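PDB 6RJ1: Mgp-operon protein 3 from Mycoplasma pneumoniae, which probably acts as a surface adhesin, partnering the P1 protein in attaching this human pathogen to sugars on host cells. Local coordinates for residues 666-678 / 732-746. Residues are numbered along the deposited sequence; the frame is centred on the assembly and turned at random.
Sequences GVTVFDALGLNFN and YLPVPYYYSANFPEA
Y732 reaches the last turn of helix 666-673 with its ring edge and gives its OH to the carbonyl O of D671, 2.6 Å away. The acceptor lies in the plane of the ring, whereas the hydroxyl stands about 41° out of the carbonyl plane, away from the lone-pair directions. With CG swung anti to the backbone N (chi1 172°), the ring extends from the strand end toward the helix, and CD of P734 lies over the centre of one of its faces. One residue along the helix, O of A672 accepts the backbone N of V735 at 3.0 Å and also a bond from Q692 NE2. O of L673 receives a water that is held in turn by the backbone N of Y737, so three successive carbonyls of the helix end are satisfied. G674 then departs from helical geometry with positive phi and lies beside the P734 ring, its CA 3.7 Å from P734 CG.

L673 forms the apolar centre of the contact. Its CD1 touches CG2 of V735 and its CD2 lies 3.6 Å from OG of S740, a hydroxyl hydrogen-bonded to S774. L675, with CG beside its own backbone N (chi1 -69°), sets CD2 3.6 Å from CB of Y737 and CD1 3.8 Å from CD of P744. The P744 ring is also met by V669 CG1 and by F670, whose CE1 comes 3.6 Å from P744 CB; F670 CE2 approaches A746 CB, and the backbone N of A746 lies in the ring plane at its edge.

The loop after strand 723-732 thus wraps the helix end within the adhesin's large N-domain. Between the two segments, the hydrogen bonds, direct or through the water, all end on backbone carbonyls of D671, A672 and L673, while aliphatic, proline and aromatic contacts carry the remainder, implying a join that pairs hydrogen bonds to the last helical carbonyls with hydrophobic packing.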
ATOM      1  N   GLY A 666       3.864  13.264 -19.468  1.00 65.64           N
ATOM      2  CA  GLY A 666       3.709  11.999 -20.172  1.00 65.92           C
ATOM      3  C   GLY A 666       4.514  10.857 -19.582  1.00 70.44           C
ATOM      4  O   GLY A 666       4.019   9.730 -19.526  1.00 69.99           O
ATOM      5  N   VAL A 667       5.756  11.135 -19.131  1.00 67.84           N
ATOM      6  CA  VAL A 667       6.653  10.116 -18.578  1.00 68.21           C
ATOM      7  C   VAL A 667       6.022   9.417 -17.350  1.00 73.61           C
ATOM      8  O   VAL A 667       6.029   8.188 -17.294  1.00 74.00           O
ATOM      9  CB  VAL A 667       8.096  10.636 -18.328  1.00 71.90           C
ATOM     10  CG1 VAL A 667       8.153  11.690 -17.231  1.00 72.05           C
ATOM     11  CG2 VAL A 667       9.062   9.494 -18.042  1.00 71.54           C
ATOM     12  N   THR A 668       5.413  10.186 -16.433  1.00 69.95           N
ATOM     13  CA  THR A 668       4.746   9.667 -15.231  1.00 69.86           C
ATOM     14  C   THR A 668       3.531   8.796 -15.603  1.00 72.82           C
ATOM     15  O   THR A 668       3.297   7.771 -14.960  1.00 72.64           O
ATOM     16  CB  THR A 668       4.415  10.815 -14.276  1.00 80.56           C
ATOM     17  OG1 THR A 668       3.763  11.824 -15.034  1.00 84.88           O
ATOM     18  CG2 THR A 668       5.663  11.420 -13.638  1.00 79.46           C
ATOM     19  N   VAL A 669       2.796   9.184 -16.671  1.00 67.91           N
ATOM     20  CA  VAL A 669       1.654   8.440 -17.221  1.00 66.81           C
ATOM     21  C   VAL A 669       2.175   7.100 -17.779  1.00 70.09           C
ATOM     22  O   VAL A 669       1.620   6.049 -17.473  1.00 70.57           O
ATOM     23  CB  VAL A 669       0.891   9.268 -18.294  1.00 70.22           C
ATOM     24  CG1 VAL A 669      -0.145   8.428 -19.029  1.00 69.83           C
ATOM     25  CG2 VAL A 669       0.237  10.494 -17.678  1.00 70.17           C
ATOM     26  N   PHE A 670       3.264   7.148 -18.558  1.00 65.64           N
ATOM     27  CA  PHE A 670       3.906   5.978 -19.154  1.00 64.93           C
ATOM     28  C   PHE A 670       4.436   4.999 -18.104  1.00 66.22           C
ATOM     29  O   PHE A 670       4.304   3.789 -18.261  1.00 66.29           O
ATOM     30  CB  PHE A 670       5.007   6.425 -20.132  1.00 66.94           C
ATOM     31  CG  PHE A 670       4.519   6.610 -21.552  1.00 68.69           C
ATOM     32  CD1 PHE A 670       3.591   7.593 -21.865  1.00 72.34           C
ATOM     33  CD2 PHE A 670       4.974   5.784 -22.571  1.00 70.99           C
ATOM     34  CE1 PHE A 670       3.117   7.742 -23.173  1.00 73.48           C
ATOM     35  CE2 PHE A 670       4.502   5.935 -23.878  1.00 73.99           C
ATOM     36  CZ  PHE A 670       3.576   6.915 -24.172  1.00 72.08           C
ATOM     37  N   ASP A 671       4.979   5.532 -17.016  1.00 61.69           N
ATOM     38  CA  ASP A 671       5.530   4.767 -15.900  1.00 60.72           C
ATOM     39  C   ASP A 671       4.452   4.105 -15.063  1.00 65.95           C
ATOM     40  O   ASP A 671       4.676   3.021 -14.530  1.00 66.75           O
ATOM     41  CB  ASP A 671       6.381   5.682 -15.014  1.00 61.54           C
ATOM     42  CG  ASP A 671       7.732   6.100 -15.579  1.00 67.92           C
ATOM     43  OD1 ASP A 671       7.934   5.984 -16.810  1.00 67.42           O
ATOM     44  OD2 ASP A 671       8.584   6.538 -14.795  1.00 75.36           O
ATOM     45  N   ALA A 672       3.302   4.763 -14.901  1.00 62.03           N
ATOM     46  CA  ALA A 672       2.219   4.231 -14.087  1.00 61.08           C
ATOM     47  C   ALA A 672       1.373   3.229 -14.841  1.00 65.65           C
ATOM     48  O   ALA A 672       0.824   2.317 -14.232  1.00 66.54           O
ATOM     49  CB  ALA A 672       1.354   5.365 -13.579  1.00 61.71           C
ATOM     50  N   LEU A 673       1.261   3.393 -16.165  1.00 60.95           N
ATOM     51  CA  LEU A 673       0.440   2.545 -17.014  1.00 59.25           C
ATOM     52  C   LEU A 673       1.224   1.435 -17.733  1.00 61.92           C
ATOM     53  O   LEU A 673       0.618   0.600 -18.410  1.00 61.58           O
ATOM     54  CB  LEU A 673      -0.334   3.435 -17.997  1.00 59.21           C
ATOM     55  CG  LEU A 673      -1.671   4.031 -17.527  1.00 63.76           C
ATOM     56  CD1 LEU A 673      -1.491   5.058 -16.414  1.00 63.89           C
ATOM     57  CD2 LEU A 673      -2.390   4.694 -18.676  1.00 66.01           C
ATOM     58  N   GLY A 674       2.543   1.407 -17.533  1.00 58.54           N
ATOM     59  CA  GLY A 674       3.446   0.413 -18.109  1.00 58.62           C
ATOM     60  C   GLY A 674       3.493   0.448 -19.618  1.00 63.64           C
ATOM     61  O   GLY A 674       3.351  -0.593 -20.266  1.00 63.96           O
ATOM     62  N   LEU A 675       3.682   1.655 -20.177  1.00 59.73           N
ATOM     63  CA  LEU A 675       3.670   1.897 -21.609  1.00 60.06           C
ATOM     64  C   LEU A 675       5.063   2.110 -22.232  1.00 66.26           C
ATOM     65  O   LEU A 675       5.169   2.376 -23.430  1.00 66.61           O
ATOM     66  CB  LEU A 675       2.732   3.079 -21.906  1.00 60.09           C
ATOM     67  CG  LEU A 675       1.245   2.829 -21.676  1.00 64.06           C
ATOM     68  CD1 LEU A 675       0.509   4.127 -21.472  1.00 64.13           C
ATOM     69  CD2 LEU A 675       0.634   2.068 -22.834  1.00 65.98           C
ATOM     70  N   ASN A 676       6.122   1.959 -21.437  1.00 63.72           N
ATOM     71  CA  ASN A 676       7.489   2.103 -21.919  1.00 63.40           C
ATOM     72  C   ASN A 676       7.997   0.745 -22.397  1.00 69.03           C
ATOM     73  O   ASN A 676       8.080  -0.206 -21.618  1.00 67.79           O
ATOM     74  CB  ASN A 676       8.396   2.713 -20.841  1.00 60.59           C
ATOM     75  CG  ASN A 676       7.971   4.090 -20.390  1.00 70.13           C
ATOM     76  OD1 ASN A 676       7.914   5.037 -21.178  1.00 69.60           O
ATOM     77  ND2 ASN A 676       7.669   4.234 -19.108  1.00 54.54           N
ATOM     78  N   PHE A 677       8.273   0.650 -23.702  1.00 68.07           N
ATOM     79  CA  PHE A 677       8.758  -0.560 -24.358  1.00 68.91           C
ATOM     80  C   PHE A 677       9.949  -0.204 -25.206  1.00 78.50           C
ATOM     81  O   PHE A 677      10.009   0.905 -25.737  1.00 78.77           O
ATOM     82  CB  PHE A 677       7.658  -1.173 -25.246  1.00 69.88           C
ATOM     83  CG  PHE A 677       6.495  -1.781 -24.497  1.00 70.09           C
ATOM     84  CD1 PHE A 677       5.429  -0.992 -24.075  1.00 72.15           C
ATOM     85  CD2 PHE A 677       6.452  -3.144 -24.236  1.00 71.43           C
ATOM     86  CE1 PHE A 677       4.355  -1.552 -23.371  1.00 72.96           C
ATOM     87  CE2 PHE A 677       5.376  -3.706 -23.536  1.00 74.26           C
ATOM     88  CZ  PHE A 677       4.335  -2.903 -23.102  1.00 72.03           C
ATOM     89  N   ASN A 678      10.903  -1.138 -25.338  1.00 78.76           N
ATOM     90  CA  ASN A 678      12.085  -0.932 -26.169  1.00 80.06           C
ATOM     91  C   ASN A 678      11.724  -1.046 -27.653  1.00 88.51           C
ATOM     92  O   ASN A 678      10.694  -1.640 -27.993  1.00 88.91           O
ATOM     93  CB  ASN A 678      13.225  -1.894 -25.776  1.00 80.40           C
ATOM     94  CG  ASN A 678      12.943  -3.380 -25.859  1.00 94.61           C
ATOM     95  OD1 ASN A 678      12.113  -3.864 -26.637  1.00 88.43           O
ATOM     96  ND2 ASN A 678      13.664  -4.154 -25.064  1.00 86.01           N
ATOM     97  N   TYR A 732       7.758  -4.592 -10.459  1.00 55.57           N
ATOM     98  CA  TYR A 732       7.045  -3.509 -11.106  1.00 55.50           C
ATOM     99  C   TYR A 732       5.691  -4.039 -11.558  1.00 60.91           C
ATOM    100  O   TYR A 732       5.609  -4.995 -12.337  1.00 60.68           O
ATOM    101  CB  TYR A 732       7.888  -2.957 -12.265  1.00 55.66           C
ATOM    102  CG  TYR A 732       7.202  -1.956 -13.166  1.00 55.74           C
ATOM    103  CD1 TYR A 732       6.721  -0.748 -12.664  1.00 57.95           C
ATOM    104  CD2 TYR A 732       7.116  -2.174 -14.538  1.00 55.09           C
ATOM    105  CE1 TYR A 732       6.127   0.197 -13.505  1.00 58.56           C
ATOM    106  CE2 TYR A 732       6.537  -1.236 -15.384  1.00 55.30           C
ATOM    107  CZ  TYR A 732       6.051  -0.051 -14.867  1.00 63.38           C
ATOM    108  OH  TYR A 732       5.502   0.855 -15.733  1.00 66.47           O
ATOM    109  N   LEU A 733       4.634  -3.452 -11.003  1.00 57.33           N
ATOM    110  CA  LEU A 733       3.263  -3.855 -11.274  1.00 56.70           C
ATOM    111  C   LEU A 733       2.392  -2.616 -11.578  1.00 57.78           C
ATOM    112  O   LEU A 733       1.723  -2.096 -10.686  1.00 55.64           O
ATOM    113  CB  LEU A 733       2.746  -4.665 -10.062  1.00 56.74           C
ATOM    114  CG  LEU A 733       1.459  -5.453 -10.207  1.00 61.33           C
ATOM    115  CD1 LEU A 733       1.526  -6.422 -11.368  1.00 61.27           C
ATOM    116  CD2 LEU A 733       1.162  -6.204  -8.925  1.00 65.13           C
ATOM    117  N   PRO A 734       2.427  -2.114 -12.833  1.00 53.74           N
ATOM    118  CA  PRO A 734       1.634  -0.922 -13.168  1.00 54.22           C
ATOM    119  C   PRO A 734       0.148  -1.209 -13.343  1.00 62.58           C
ATOM    120  O   PRO A 734      -0.214  -2.369 -13.500  1.00 63.18           O
ATOM    121  CB  PRO A 734       2.260  -0.470 -14.490  1.00 55.10           C
ATOM    122  CG  PRO A 734       2.725  -1.718 -15.117  1.00 58.65           C
ATOM    123  CD  PRO A 734       3.196  -2.591 -14.002  1.00 54.46           C
ATOM    124  N   VAL A 735      -0.711  -0.161 -13.362  1.00 62.58           N
ATOM    125  CA  VAL A 735      -2.148  -0.333 -13.642  1.00 64.32           C
ATOM    126  C   VAL A 735      -2.324  -0.697 -15.123  1.00 71.62           C
ATOM    127  O   VAL A 735      -1.511  -0.253 -15.945  1.00 72.13           O
ATOM    128  CB  VAL A 735      -3.043   0.891 -13.310  1.00 68.72           C
ATOM    129  CG1 VAL A 735      -3.468   0.892 -11.859  1.00 68.97           C
ATOM    130  CG2 VAL A 735      -2.416   2.217 -13.722  1.00 68.57           C
ATOM    131  N   PRO A 736      -3.380  -1.442 -15.516  1.00 68.66           N
ATOM    132  CA  PRO A 736      -3.576  -1.704 -16.944  1.00 68.52           C
ATOM    133  C   PRO A 736      -3.778  -0.383 -17.682  1.00 73.50           C
ATOM    134  O   PRO A 736      -4.543   0.467 -17.227  1.00 72.97           O
ATOM    135  CB  PRO A 736      -4.849  -2.555 -16.972  1.00 69.87           C
ATOM    136  CG  PRO A 736      -4.973  -3.105 -15.623  1.00 73.75           C
ATOM    137  CD  PRO A 736      -4.467  -2.043 -14.720  1.00 69.73           C
ATOM    138  N   TYR A 737      -3.042  -0.186 -18.779  1.00 70.84           N
ATOM    139  CA  TYR A 737      -3.148   1.019 -19.604  1.00 70.80           C
ATOM    140  C   TYR A 737      -4.546   1.130 -20.192  1.00 73.06           C
ATOM    141  O   TYR A 737      -5.047   2.237 -20.374  1.00 72.54           O
ATOM    142  CB  TYR A 737      -2.092   1.021 -20.726  1.00 72.34           C
ATOM    143  CG  TYR A 737      -2.076  -0.234 -21.572  1.00 75.66           C
ATOM    144  CD1 TYR A 737      -2.892  -0.354 -22.698  1.00 77.75           C
ATOM    145  CD2 TYR A 737      -1.236  -1.300 -21.259  1.00 77.08           C
ATOM    146  CE1 TYR A 737      -2.901  -1.515 -23.467  1.00 77.92           C
ATOM    147  CE2 TYR A 737      -1.228  -2.463 -22.030  1.00 78.53           C
ATOM    148  CZ  TYR A 737      -2.061  -2.565 -23.134  1.00 87.11           C
ATOM    149  OH  TYR A 737      -2.060  -3.707 -23.897  1.00 91.04           O
ATOM    150  N   TYR A 738      -5.185  -0.029 -20.451  1.00 68.74           N
ATOM    151  CA  TYR A 738      -6.520  -0.131 -21.040  1.00 68.06           C
ATOM    152  C   TYR A 738      -7.636   0.248 -20.046  1.00 72.16           C
ATOM    153  O   TYR A 738      -8.809   0.233 -20.420  1.00 71.84           O
ATOM    154  CB  TYR A 738      -6.754  -1.509 -21.700  1.00 68.17           C
ATOM    155  CG  TYR A 738      -6.505  -2.706 -20.806  1.00 69.21           C
ATOM    156  CD1 TYR A 738      -7.498  -3.183 -19.953  1.00 70.29           C
ATOM    157  CD2 TYR A 738      -5.298  -3.398 -20.854  1.00 70.38           C
ATOM    158  CE1 TYR A 738      -7.283  -4.295 -19.144  1.00 69.89           C
ATOM    159  CE2 TYR A 738      -5.075  -4.516 -20.050  1.00 71.30           C
ATOM    160  CZ  TYR A 738      -6.076  -4.970 -19.208  1.00 78.28           C
ATOM    161  OH  TYR A 738      -5.856  -6.055 -18.394  1.00 82.02           O
ATOM    162  N   TYR A 739      -7.268   0.636 -18.810  1.00 68.73           N
ATOM    163  CA  TYR A 739      -8.200   1.130 -17.799  1.00 69.08           C
ATOM    164  C   TYR A 739      -8.433   2.616 -18.059  1.00 74.49           C
ATOM    165  O   TYR A 739      -9.333   3.222 -17.479  1.00 74.15           O
ATOM    166  CB  TYR A 739      -7.644   0.896 -16.378  1.00 70.57           C
ATOM    167  CG  TYR A 739      -8.089  -0.403 -15.739  1.00 72.15           C
ATOM    168  CD1 TYR A 739      -8.465  -1.494 -16.518  1.00 73.88           C
ATOM    169  CD2 TYR A 739      -8.120  -0.546 -14.358  1.00 73.08           C
ATOM    170  CE1 TYR A 739      -8.878  -2.688 -15.938  1.00 73.73           C
ATOM    171  CE2 TYR A 739      -8.537  -1.739 -13.766  1.00 74.25           C
ATOM    172  CZ  TYR A 739      -8.913  -2.809 -14.562  1.00 79.38           C
ATOM    173  OH  TYR A 739      -9.331  -3.987 -14.004  1.00 79.27           O
ATOM    174  N   SER A 740      -7.604   3.194 -18.944  1.00 72.68           N
ATOM    175  CA  SER A 740      -7.660   4.582 -19.384  1.00 73.03           C
ATOM    176  C   SER A 740      -8.221   4.626 -20.797  1.00 80.62           C
ATOM    177  O   SER A 740      -7.813   3.833 -21.654  1.00 80.19           O
ATOM    178  CB  SER A 740      -6.273   5.218 -19.352  1.00 74.16           C
ATOM    179  OG  SER A 740      -5.828   5.415 -18.024  1.00 78.46           O
ATOM    180  N   ALA A 741      -9.161   5.548 -21.037  1.00 80.42           N
ATOM    181  CA  ALA A 741      -9.810   5.719 -22.337  1.00 81.59           C
ATOM    182  C   ALA A 741      -8.854   6.232 -23.402  1.00 88.85           C
ATOM    183  O   ALA A 741      -8.864   5.717 -24.514  1.00 88.50           O
ATOM    184  CB  ALA A 741     -11.007   6.651 -22.208  1.00 82.23           C
ATOM    185  N   ASN A 742      -8.015   7.222 -23.056  1.00 88.77           N
ATOM    186  CA  ASN A 742      -7.082   7.860 -23.986  1.00 90.38           C
ATOM    187  C   ASN A 742      -5.613   7.541 -23.672  1.00 99.36           C
ATOM    188  O   ASN A 742      -4.777   8.454 -23.649  1.00 99.74           O
ATOM    189  CB  ASN A 742      -7.333   9.391 -24.011  1.00 89.61           C
ATOM    190  CG  ASN A 742      -7.096  10.100 -22.678  1.00100.40           C
ATOM    191  OD1 ASN A 742      -7.073   9.486 -21.595  1.00 80.93           O
ATOM    192  ND2 ASN A 742      -6.907  11.413 -22.734  1.00 91.73           N
ATOM    193  N   PHE A 743      -5.288   6.250 -23.439  1.00 98.94           N
ATOM    194  CA  PHE A 743      -3.905   5.856 -23.143  1.00100.02           C
ATOM    195  C   PHE A 743      -2.967   6.193 -24.318  1.00108.41           C
ATOM    196  O   PHE A 743      -3.321   5.936 -25.476  1.00108.24           O
ATOM    197  CB  PHE A 743      -3.786   4.389 -22.699  1.00101.41           C
ATOM    198  CG  PHE A 743      -4.157   3.346 -23.727  1.00102.69           C
ATOM    199  CD1 PHE A 743      -3.189   2.790 -24.557  1.00105.31           C
ATOM    200  CD2 PHE A 743      -5.463   2.878 -23.826  1.00104.81           C
ATOM    201  CE1 PHE A 743      -3.528   1.816 -25.497  1.00106.21           C
ATOM    202  CE2 PHE A 743      -5.800   1.897 -24.760  1.00107.70           C
ATOM    203  CZ  PHE A 743      -4.831   1.373 -25.590  1.00105.90           C
ATOM    204  N   PRO A 744      -1.819   6.851 -24.053  1.00107.76           N
ATOM    205  CA  PRO A 744      -0.926   7.227 -25.160  1.00108.75           C
ATOM    206  C   PRO A 744      -0.051   6.083 -25.678  1.00115.18           C
ATOM    207  O   PRO A 744      -0.031   4.998 -25.094  1.00114.92           O
ATOM    208  CB  PRO A 744      -0.106   8.392 -24.580  1.00110.39           C
ATOM    209  CG  PRO A 744      -0.435   8.450 -23.113  1.00114.26           C
ATOM    210  CD  PRO A 744      -1.263   7.268 -22.754  1.00109.56           C
ATOM    211  N   GLU A 745       0.652   6.321 -26.796  1.00113.47           N
ATOM    212  CA  GLU A 745       1.544   5.339 -27.408  1.00114.13           C
ATOM    213  C   GLU A 745       2.737   6.016 -28.055  1.00119.57           C
ATOM    214  O   GLU A 745       2.565   6.979 -28.802  1.00119.19           O
ATOM    215  CB  GLU A 745       0.805   4.386 -28.377  1.00115.70           C
ATOM    216  CG  GLU A 745      -0.439   4.952 -29.055  1.00127.10           C
ATOM    217  CD  GLU A 745      -1.495   3.931 -29.443  1.00143.51           C
ATOM    218  OE1 GLU A 745      -1.986   3.993 -30.594  1.00139.03           O
ATOM    219  OE2 GLU A 745      -1.836   3.072 -28.597  1.00130.59           O
ATOM    220  N   ALA A 746       3.950   5.541 -27.728  1.00117.63           N
ATOM    221  CA  ALA A 746       5.205   6.093 -28.240  1.00118.15           C
ATOM    222  C   ALA A 746       5.631   5.445 -29.553  1.00124.66           C
ATOM    223  O   ALA A 746       5.566   4.222 -29.692  1.00123.95           O
ATOM    224  CB  ALA A 746       6.307   5.951 -27.200  1.00118.77           C
TER
HETATM  225  O   HOH W   1      -0.360  -1.926 -18.052  1.00 60.82           O